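PDB 3NWR: A rubisco-like protein from Burkholderia fungorum, which is of unsettled function but probably acts in a metabolic reaction related to that of the RuBisCO large chain, whose fold it shares. Local coordinates for residues 255-264 / 279-290; 139-148 / 308-316. All coordinates share one frame; numbering follows the deposited sequence.

Contact 1 (255-264 / 279-290); sequences GSCVMASINW and LVLHAHRNGYGM
Cys257 to Ser261 pairs with Val280 to His284 as neighbouring parallel strands of the TIM-type beta/alpha barrel, the catalytic fold of the RuBisCO large chain; the helix between them makes this a beta-alpha-beta crossover. Backbone bonds run from Val280 N to Ser256 O through Ile262 N to His284 O, and the strand axes diverge by 27°. Small Ala260 and Ala283 lie on one face with Val258 and Leu281, and Ile262, whose CG2 rests 3.6 Å from Ala283 CB, also touches Tyr304 and Trp308. On the other face Met259, its chain extended, lies alongside His282 and His284, pointing the same way; its CG meets the edge of the His282 ring, while CE reaches His284 CB at 3.8 Å.

Beyond the strand ends the contact is dense and polar around Asn286. With CG between its own N and carbonyl carbon (chi1 70°), Asn286 turns its amide back to the first strand. ND2 gives one hydrogen to Ser261 OG (3.0 Å) and the other to His284 ND1 (3.0 Å), which fixes the amide's rotation, and OD1 accepts from Trp264 NE1. Gly287 suits its turn because a side chain would collide with the Trp264 ring. The opposite end is looser: Gly255 and Ser256 are partly exposed, and Ser256 CB points away from the second segment. Leu279 still packs there, its side chain crossing that of Val258 at about a right angle, CD1 3.7 Å from CG1. At the turn, Asn263, whose OD1 bonds Tyr304, sends ND2 to Asn286 O at 2.9 Å, from above that carbonyl's plane.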
loop_
_atom_site.group_PDB
_atom_site.type_symbol
_atom_site.label_atom_id
_atom_site.label_comp_id
_atom_site.label_asym_id
_atom_site.label_seq_id
_atom_site.Cartn_x
_atom_site.Cartn_y
_atom_site.Cartn_z
ATOM N N GLY A 255 21.091 -2.841 -20.340
ATOM C CA GLY A 255 20.434 -1.780 -19.591
ATOM C C GLY A 255 21.136 -1.481 -18.283
ATOM O O GLY A 255 22.049 -2.193 -17.872
ATOM N N SER A 256 20.705 -0.413 -17.622
ATOM C CA SER A 256 21.325 -0.007 -16.369
ATOM C C SER A 256 20.318 0.243 -15.259
ATOM O O SER A 256 20.703 0.484 -14.119
ATOM C CB SER A 256 22.140 1.271 -16.581
ATOM O OG SER A 256 21.303 2.325 -17.047
ATOM N N CYS A 257 19.035 0.169 -15.593
ATOM C CA CYS A 257 18.013 0.621 -14.661
ATOM C C CYS A 257 16.691 -0.111 -14.884
ATOM O O CYS A 257 16.301 -0.356 -16.029
ATOM C CB CYS A 257 17.813 2.135 -14.840
ATOM S SG CYS A 257 16.582 2.890 -13.734
ATOM N N VAL A 258 16.019 -0.448 -13.786
ATOM C CA VAL A 258 14.632 -0.904 -13.821
ATOM C C VAL A 258 13.780 -0.049 -12.884
ATOM O O VAL A 258 14.246 0.404 -11.838
ATOM C CB VAL A 258 14.486 -2.391 -13.456
ATOM C CG1 VAL A 258 15.120 -3.260 -14.543
ATOM C CG2 VAL A 258 15.116 -2.672 -12.102
ATOM N N MET A 259 12.534 0.161 -13.285
ATOM C CA MET A 259 11.568 0.935 -12.518
ATOM C C MET A 259 10.508 -0.020 -11.981
ATOM O O MET A 259 10.171 -1.010 -12.631
ATOM C CB MET A 259 10.924 1.958 -13.449
ATOM C CG MET A 259 9.582 2.507 -13.008
ATOM S SD MET A 259 9.017 3.609 -14.328
ATOM C CE MET A 259 7.291 3.791 -13.876
ATOM N N ALA A 260 9.992 0.270 -10.793
ATOM C CA ALA A 260 8.918 -0.532 -10.196
ATOM C C ALA A 260 7.930 0.360 -9.460
ATOM O O ALA A 260 8.333 1.330 -8.819
ATOM C CB ALA A 260 9.498 -1.589 -9.240
ATOM N N SER A 261 6.645 0.032 -9.569
ATOM C CA SER A 261 5.601 0.717 -8.808
ATOM C C SER A 261 5.617 0.150 -7.398
ATOM O O SER A 261 4.944 -0.841 -7.091
ATOM C CB SER A 261 4.241 0.510 -9.463
ATOM O OG SER A 261 4.214 1.156 -10.721
ATOM N N ILE A 262 6.413 0.783 -6.542
ATOM C CA ILE A 262 6.698 0.217 -5.223
ATOM C C ILE A 262 5.475 -0.134 -4.375
ATOM O O ILE A 262 5.459 -1.166 -3.718
ATOM C CB ILE A 262 7.658 1.111 -4.416
ATOM C CG1 ILE A 262 7.189 2.577 -4.430
ATOM C CG2 ILE A 262 9.071 0.987 -4.994
ATOM C CD1 ILE A 262 7.965 3.507 -3.452
ATOM N N ASN A 263 4.460 0.726 -4.360
ATOM C CA ASN A 263 3.327 0.470 -3.480
ATOM C C ASN A 263 2.615 -0.838 -3.808
ATOM O O ASN A 263 2.155 -1.544 -2.914
ATOM C CB ASN A 263 2.336 1.623 -3.509
ATOM C CG ASN A 263 2.935 2.895 -2.976
ATOM O OD1 ASN A 263 3.602 2.886 -1.927
ATOM N ND2 ASN A 263 2.736 3.994 -3.699
ATOM N N TRP A 264 2.546 -1.153 -5.095
ATOM C CA TRP A 264 1.789 -2.316 -5.532
ATOM C C TRP A 264 2.660 -3.559 -5.587
ATOM O O TRP A 264 2.169 -4.684 -5.459
ATOM C CB TRP A 264 1.152 -2.025 -6.893
ATOM C CG TRP A 264 0.508 -0.666 -6.947
ATOM C CD1 TRP A 264 0.749 0.317 -7.857
ATOM C CD2 TRP A 264 -0.462 -0.135 -6.028
ATOM N NE1 TRP A 264 -0.018 1.422 -7.573
ATOM C CE2 TRP A 264 -0.772 1.171 -6.460
ATOM C CE3 TRP A 264 -1.102 -0.640 -4.897
ATOM C CZ2 TRP A 264 -1.693 1.979 -5.791
ATOM C CZ3 TRP A 264 -2.021 0.173 -4.231
ATOM C CH2 TRP A 264 -2.308 1.455 -4.691
ATOM N N LEU A 279 21.170 -3.645 -11.138
ATOM C CA LEU A 279 20.761 -2.430 -11.833
ATOM C C LEU A 279 20.322 -1.348 -10.850
ATOM O O LEU A 279 20.091 -1.617 -9.673
ATOM C CB LEU A 279 19.621 -2.739 -12.810
ATOM C CG LEU A 279 19.925 -3.859 -13.808
ATOM C CD1 LEU A 279 18.686 -4.261 -14.578
ATOM C CD2 LEU A 279 21.034 -3.404 -14.748
ATOM N N VAL A 280 20.235 -0.122 -11.345
ATOM C CA VAL A 280 19.622 0.972 -10.590
ATOM C C VAL A 280 18.137 0.674 -10.413
ATOM O O VAL A 280 17.458 0.298 -11.362
ATOM C CB VAL A 280 19.793 2.296 -11.346
ATOM C CG1 VAL A 280 19.063 3.434 -10.623
ATOM C CG2 VAL A 280 21.271 2.626 -11.499
ATOM N N LEU A 281 17.646 0.863 -9.192
ATOM C CA LEU A 281 16.250 0.613 -8.859
ATOM C C LEU A 281 15.534 1.956 -8.740
ATOM O O LEU A 281 15.707 2.683 -7.750
ATOM C CB LEU A 281 16.164 -0.153 -7.541
ATOM C CG LEU A 281 15.423 -1.480 -7.521
ATOM C CD1 LEU A 281 15.309 -1.969 -6.084
ATOM C CD2 LEU A 281 14.057 -1.345 -8.170
ATOM N N HIS A 282 14.767 2.295 -9.768
ATOM C CA HIS A 282 14.034 3.564 -9.827
ATOM C C HIS A 282 12.629 3.326 -9.270
ATOM O O HIS A 282 11.800 2.675 -9.907
ATOM C CB HIS A 282 13.972 4.064 -11.284
ATOM C CG HIS A 282 13.257 5.371 -11.459
ATOM N ND1 HIS A 282 13.887 6.591 -11.322
ATOM C CD2 HIS A 282 11.972 5.645 -11.785
ATOM C CE1 HIS A 282 13.016 7.562 -11.543
ATOM N NE2 HIS A 282 11.844 7.015 -11.816
ATOM N N ALA A 283 12.362 3.859 -8.081
ATOM C CA ALA A 283 11.084 3.629 -7.412
ATOM C C ALA A 283 10.019 4.626 -7.851
ATOM O O ALA A 283 10.197 5.834 -7.679
ATOM C CB ALA A 283 11.275 3.702 -5.890
ATOM N N HIS A 284 8.917 4.136 -8.411
ATOM C CA HIS A 284 7.809 5.013 -8.767
ATOM C C HIS A 284 6.761 4.895 -7.683
ATOM O O HIS A 284 6.307 3.795 -7.378
ATOM C CB HIS A 284 7.198 4.674 -10.133
ATOM C CG HIS A 284 6.356 5.782 -10.677
ATOM N ND1 HIS A 284 5.061 6.001 -10.261
ATOM C CD2 HIS A 284 6.646 6.782 -11.545
ATOM C CE1 HIS A 284 4.577 7.068 -10.873
ATOM N NE2 HIS A 284 5.517 7.559 -11.662
ATOM N N ARG A 285 6.365 6.027 -7.109
ATOM C CA ARG A 285 5.528 5.991 -5.916
ATOM C C ARG A 285 4.028 6.112 -6.181
ATOM O O ARG A 285 3.259 6.359 -5.251
ATOM C CB ARG A 285 5.976 7.069 -4.913
ATOM C CG ARG A 285 5.529 8.481 -5.304
ATOM C CD ARG A 285 6.062 9.559 -4.377
ATOM N NE ARG A 285 5.213 10.743 -4.482
ATOM C CZ ARG A 285 5.428 11.895 -3.848
ATOM N NH1 ARG A 285 6.494 12.052 -3.082
ATOM N NH2 ARG A 285 4.552 12.879 -3.973
ATOM N N ASN A 286 3.593 5.927 -7.425
ATOM C CA ASN A 286 2.168 6.082 -7.720
ATOM C C ASN A 286 1.308 5.337 -6.701
ATOM O O ASN A 286 1.585 4.184 -6.367
ATOM C CB ASN A 286 1.816 5.689 -9.173
ATOM C CG ASN A 286 1.932 4.201 -9.436
ATOM O OD1 ASN A 286 0.962 3.468 -9.300
ATOM N ND2 ASN A 286 3.124 3.752 -9.839
ATOM N N GLY A 287 0.288 6.029 -6.190
ATOM C CA GLY A 287 -0.568 5.493 -5.151
ATOM C C GLY A 287 -0.278 6.169 -3.819
ATOM O O GLY A 287 -1.093 6.098 -2.896
ATOM N N TYR A 288 0.876 6.823 -3.714
ATOM C CA TYR A 288 1.245 7.487 -2.465
ATOM C C TYR A 288 0.262 8.616 -2.096
ATOM O O TYR A 288 0.085 8.927 -0.917
ATOM C CB TYR A 288 2.707 7.981 -2.487
ATOM C CG TYR A 288 3.059 8.782 -1.256
ATOM C CD1 TYR A 288 3.066 8.185 0.003
ATOM C CD2 TYR A 288 3.358 10.132 -1.342
ATOM C CE1 TYR A 288 3.358 8.915 1.142
ATOM C CE2 TYR A 288 3.663 10.877 -0.200
ATOM C CZ TYR A 288 3.663 10.256 1.033
ATOM O OH TYR A 288 3.942 10.993 2.171
ATOM N N GLY A 289 -0.406 9.199 -3.089
ATOM C CA GLY A 289 -1.427 10.203 -2.817
ATOM C C GLY A 289 -2.566 9.653 -1.962
ATOM O O GLY A 289 -3.106 10.340 -1.089
ATOM N N MET A 290 -2.962 8.414 -2.221
ATOM C CA MET A 290 -3.957 7.760 -1.383
ATOM C C MET A 290 -3.486 7.671 0.068
ATOM O O MET A 290 -4.301 7.741 0.985
ATOM C CB MET A 290 -4.271 6.359 -1.920
ATOM C CG MET A 290 -4.950 5.455 -0.909
ATOM S SD MET A 290 -5.457 3.870 -1.615
ATOM C CE MET A 290 -3.854 3.183 -1.970
HETATM O O HOH W 1 3.918 2.547 -6.570
#

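Contact 2 (139-148 / 308-316); sequences RARFELPRHG and WRLSGVDHM
Between Phe142 and Gly148 the first segment runs as an irregular chain past the type I turn from Arg309 to Gly312, and Glu143 N donates to Leu310 O at 3.0 Å. Gly312 closes that turn with positive phi, where a side chain would jam against the preceding carbonyl and crowd Glu143 CB; Pro145, whose ring nitrogen carries no hydrogen, instead turns its CA-H to Gly312 O (CA to O 3.5 Å). Leu310 spreads its two methyls over two flat groups: CD1 sits centrally over the face of the Phe142 ring, 4.2 Å from its centroid, a CH-pi contact, while CD2 lies over a face of the Arg139 guanidinium. The joint thus fastens the loop leading into helix 148-156 to an alpha-to-beta connection of the TIM-type barrel. Bent at chi2 (-90°), Arg139 folds back to grip Glu143 O end-on with NH1 and NH2, both from one face of the carbonyl; its NE pairs with Asp349, and NH2 shares water 2 with Arg309 NE. Farther along, Asp314 OD2 is held by Arg274 and by Leu281 N. Its OD1 takes the N-H groups of His147 and Gly148, each at 2.9 Å and both from the same side of the carboxylate plane.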
loop_
_atom_site.group_PDB
_atom_site.type_symbol
_atom_site.label_atom_id
_atom_site.label_comp_id
_atom_site.label_asym_id
_atom_site.label_seq_id
_atom_site.Cartn_x
_atom_site.Cartn_y
_atom_site.Cartn_z
ATOM N N ARG A 139 19.370 -0.132 10.789
ATOM C CA ARG A 139 19.292 0.182 9.359
ATOM C C ARG A 139 20.198 -0.731 8.528
ATOM O O ARG A 139 19.848 -1.154 7.423
ATOM C CB ARG A 139 19.659 1.653 9.132
ATOM C CG ARG A 139 19.335 2.203 7.741
ATOM C CD ARG A 139 20.490 2.014 6.755
ATOM N NE ARG A 139 20.094 2.412 5.405
ATOM C CZ ARG A 139 19.490 1.597 4.547
ATOM N NH1 ARG A 139 19.230 0.339 4.898
ATOM N NH2 ARG A 139 19.145 2.030 3.337
ATOM N N ALA A 140 21.366 -1.037 9.081
ATOM C CA ALA A 140 22.343 -1.886 8.412
ATOM C C ALA A 140 21.840 -3.302 8.131
ATOM O O ALA A 140 22.413 -4.003 7.301
ATOM C CB ALA A 140 23.643 -1.941 9.242
ATOM N N ARG A 141 20.777 -3.720 8.815
ATOM C CA ARG A 141 20.272 -5.076 8.673
ATOM C C ARG A 141 19.274 -5.178 7.524
ATOM O O ARG A 141 18.765 -6.253 7.229
ATOM C CB ARG A 141 19.645 -5.550 9.987
ATOM C CG ARG A 141 20.651 -5.607 11.134
ATOM C CD ARG A 141 19.962 -5.697 12.491
ATOM N NE ARG A 141 19.222 -6.942 12.663
ATOM C CZ ARG A 141 18.389 -7.187 13.672
ATOM N NH1 ARG A 141 18.175 -6.270 14.611
ATOM N NH2 ARG A 141 17.761 -8.353 13.738
ATOM N N PHE A 142 19.022 -4.050 6.871
ATOM C CA PHE A 142 18.180 -4.038 5.678
ATOM C C PHE A 142 19.052 -3.848 4.440
ATOM O O PHE A 142 20.219 -4.241 4.443
ATOM C CB PHE A 142 17.100 -2.962 5.818
ATOM C CG PHE A 142 16.177 -3.195 6.989
ATOM C CD1 PHE A 142 14.969 -3.852 6.816
ATOM C CD2 PHE A 142 16.532 -2.783 8.263
ATOM C CE1 PHE A 142 14.114 -4.075 7.895
ATOM C CE2 PHE A 142 15.686 -2.998 9.356
ATOM C CZ PHE A 142 14.470 -3.649 9.170
ATOM N N GLU A 143 18.503 -3.273 3.377
ATOM C CA GLU A 143 19.274 -3.100 2.158
ATOM C C GLU A 143 19.683 -1.653 1.942
ATOM O O GLU A 143 18.891 -0.738 2.160
ATOM C CB GLU A 143 18.480 -3.607 0.951
ATOM C CG GLU A 143 18.297 -5.124 0.946
ATOM C CD GLU A 143 19.609 -5.856 0.692
ATOM O OE1 GLU A 143 20.467 -5.301 -0.014
ATOM O OE2 GLU A 143 19.783 -6.985 1.195
ATOM N N LEU A 144 20.923 -1.461 1.493
ATOM C CA LEU A 144 21.416 -0.149 1.097
ATOM C C LEU A 144 21.183 0.064 -0.392
ATOM O O LEU A 144 21.097 -0.898 -1.151
ATOM C CB LEU A 144 22.919 -0.067 1.373
ATOM C CG LEU A 144 23.317 -0.133 2.844
ATOM C CD1 LEU A 144 24.824 -0.354 2.972
ATOM C CD2 LEU A 144 22.894 1.137 3.559
ATOM N N PRO A 145 21.107 1.331 -0.818
ATOM C CA PRO A 145 21.068 1.580 -2.260
ATOM C C PRO A 145 22.352 1.039 -2.890
ATOM O O PRO A 145 23.449 1.283 -2.372
ATOM C CB PRO A 145 21.025 3.106 -2.369
ATOM C CG PRO A 145 21.380 3.631 -1.022
ATOM C CD PRO A 145 21.142 2.566 -0.016
ATOM N N ARG A 146 22.214 0.290 -3.977
ATOM C CA ARG A 146 23.370 -0.250 -4.679
ATOM C C ARG A 146 24.156 0.862 -5.381
ATOM O O ARG A 146 25.392 0.806 -5.478
ATOM C CB ARG A 146 22.895 -1.278 -5.703
ATOM C CG ARG A 146 23.975 -2.176 -6.222
ATOM C CD ARG A 146 23.411 -3.185 -7.214
ATOM N NE ARG A 146 22.615 -4.244 -6.593
ATOM C CZ ARG A 146 23.097 -5.439 -6.258
ATOM N NH1 ARG A 146 24.378 -5.711 -6.467
ATOM N NH2 ARG A 146 22.308 -6.366 -5.716
ATOM N N HIS A 147 23.435 1.871 -5.865
ATOM C CA HIS A 147 24.009 2.925 -6.699
ATOM C C HIS A 147 23.781 4.326 -6.163
ATOM O O HIS A 147 24.695 5.156 -6.168
ATOM C CB HIS A 147 23.434 2.840 -8.112
ATOM C CG HIS A 147 23.814 1.584 -8.825
ATOM N ND1 HIS A 147 25.095 1.347 -9.279
ATOM C CD2 HIS A 147 23.095 0.477 -9.124
ATOM C CE1 HIS A 147 25.143 0.154 -9.846
ATOM N NE2 HIS A 147 23.943 -0.397 -9.762
ATOM N N GLY A 148 22.556 4.600 -5.730
ATOM C CA GLY A 148 22.189 5.927 -5.264
ATOM C C GLY A 148 22.621 7.020 -6.224
ATOM O O GLY A 148 22.519 6.880 -7.448
ATOM N N TRP A 308 10.732 2.772 2.587
ATOM C CA TRP A 308 11.137 2.378 1.237
ATOM C C TRP A 308 12.649 2.304 1.037
ATOM O O TRP A 308 13.143 1.437 0.334
ATOM C CB TRP A 308 10.410 3.210 0.160
ATOM C CG TRP A 308 9.075 2.607 -0.045
ATOM C CD1 TRP A 308 7.854 3.084 0.377
ATOM C CD2 TRP A 308 8.833 1.334 -0.623
ATOM N NE1 TRP A 308 6.863 2.176 0.053
ATOM C CE2 TRP A 308 7.446 1.098 -0.565
ATOM C CE3 TRP A 308 9.663 0.372 -1.212
ATOM C CZ2 TRP A 308 6.869 -0.071 -1.072
ATOM C CZ3 TRP A 308 9.093 -0.778 -1.703
ATOM C CH2 TRP A 308 7.709 -0.995 -1.629
ATOM N N ARG A 309 13.392 3.196 1.685
ATOM C CA ARG A 309 14.839 3.148 1.541
ATOM C C ARG A 309 15.433 1.873 2.149
ATOM O O ARG A 309 16.485 1.405 1.709
ATOM C CB ARG A 309 15.461 4.419 2.109
ATOM C CG ARG A 309 15.357 5.571 1.119
ATOM C CD ARG A 309 15.657 6.922 1.744
ATOM N NE ARG A 309 17.042 7.039 2.186
ATOM C CZ ARG A 309 17.545 8.153 2.704
ATOM N NH1 ARG A 309 18.817 8.197 3.088
ATOM N NH2 ARG A 309 16.767 9.230 2.835
ATOM N N LEU A 310 14.749 1.290 3.128
ATOM C CA LEU A 310 15.202 0.015 3.695
ATOM C C LEU A 310 15.148 -1.135 2.686
ATOM O O LEU A 310 15.788 -2.172 2.892
ATOM C CB LEU A 310 14.417 -0.353 4.962
ATOM C CG LEU A 310 14.514 0.664 6.106
ATOM C CD1 LEU A 310 13.599 0.272 7.269
ATOM C CD2 LEU A 310 15.957 0.813 6.592
ATOM N N SER A 311 14.387 -0.971 1.605
ATOM C CA SER A 311 14.350 -2.004 0.562
ATOM C C SER A 311 15.484 -1.858 -0.444
ATOM O O SER A 311 15.682 -2.722 -1.301
ATOM C CB SER A 311 13.016 -2.000 -0.184
ATOM O OG SER A 311 12.920 -0.872 -1.036
ATOM N N GLY A 312 16.218 -0.753 -0.366
ATOM C CA GLY A 312 17.396 -0.586 -1.199
ATOM C C GLY A 312 17.191 0.158 -2.507
ATOM O O GLY A 312 18.069 0.141 -3.380
ATOM N N VAL A 313 16.046 0.824 -2.656
ATOM C CA VAL A 313 15.815 1.629 -3.856
ATOM C C VAL A 313 16.875 2.732 -4.016
ATOM O O VAL A 313 17.443 3.208 -3.032
ATOM C CB VAL A 313 14.409 2.248 -3.879
ATOM C CG1 VAL A 313 13.353 1.142 -3.871
ATOM C CG2 VAL A 313 14.213 3.192 -2.694
ATOM N N ASP A 314 17.117 3.145 -5.259
ATOM C CA ASP A 314 18.175 4.104 -5.559
ATOM C C ASP A 314 17.655 5.514 -5.804
ATOM O O ASP A 314 18.371 6.485 -5.561
ATOM C CB ASP A 314 18.936 3.640 -6.801
ATOM C CG ASP A 314 19.749 2.403 -6.544
ATOM O OD1 ASP A 314 20.637 2.470 -5.672
ATOM O OD2 ASP A 314 19.503 1.368 -7.206
ATOM N N HIS A 315 16.436 5.610 -6.330
ATOM C CA HIS A 315 15.786 6.885 -6.620
ATOM C C HIS A 315 14.419 6.917 -5.964
ATOM O O HIS A 315 13.734 5.894 -5.899
ATOM C CB HIS A 315 15.514 7.052 -8.111
ATOM C CG HIS A 315 16.710 6.911 -9.001
ATOM N ND1 HIS A 315 16.587 6.831 -10.371
ATOM C CD2 HIS A 315 18.037 6.857 -8.737
ATOM C CE1 HIS A 315 17.791 6.731 -10.913
ATOM N NE2 HIS A 315 18.688 6.748 -9.942
ATOM N N MET A 316 13.995 8.102 -5.521
ATOM C CA MET A 316 12.626 8.305 -5.053
ATOM C C MET A 316 12.025 9.554 -5.677
ATOM O O MET A 316 12.716 10.564 -5.838
ATOM C CB MET A 316 12.574 8.454 -3.525
ATOM C CG MET A 316 12.787 7.150 -2.749
ATOM S SD MET A 316 11.383 5.992 -2.805
ATOM C CE MET A 316 10.215 6.763 -1.669
HETATM O O HOH W 2 18.762 4.591 1.851
#

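Overall arrangement
From the N terminus, the chain forms the antiparallel sheet before residues 139-148 lead into the barrel. The barrel strands 163-165 and 233-235 follow, then contact 1 closes a short loop through helix 267-276, joining strands 257-261 and 280-284. Helix 301-309 brings the chain to 308-316, where contact 2 closes a loop of some 160 residues; the small loop lies wholly within this large one, and the two do not cross. Their centres are about 13 Å apart. Strand 315-319 is next to 280-284 in the sheet, so the contacts meet directly: the ND1 atoms of His282 and His315 are probably hydrogen-bonded.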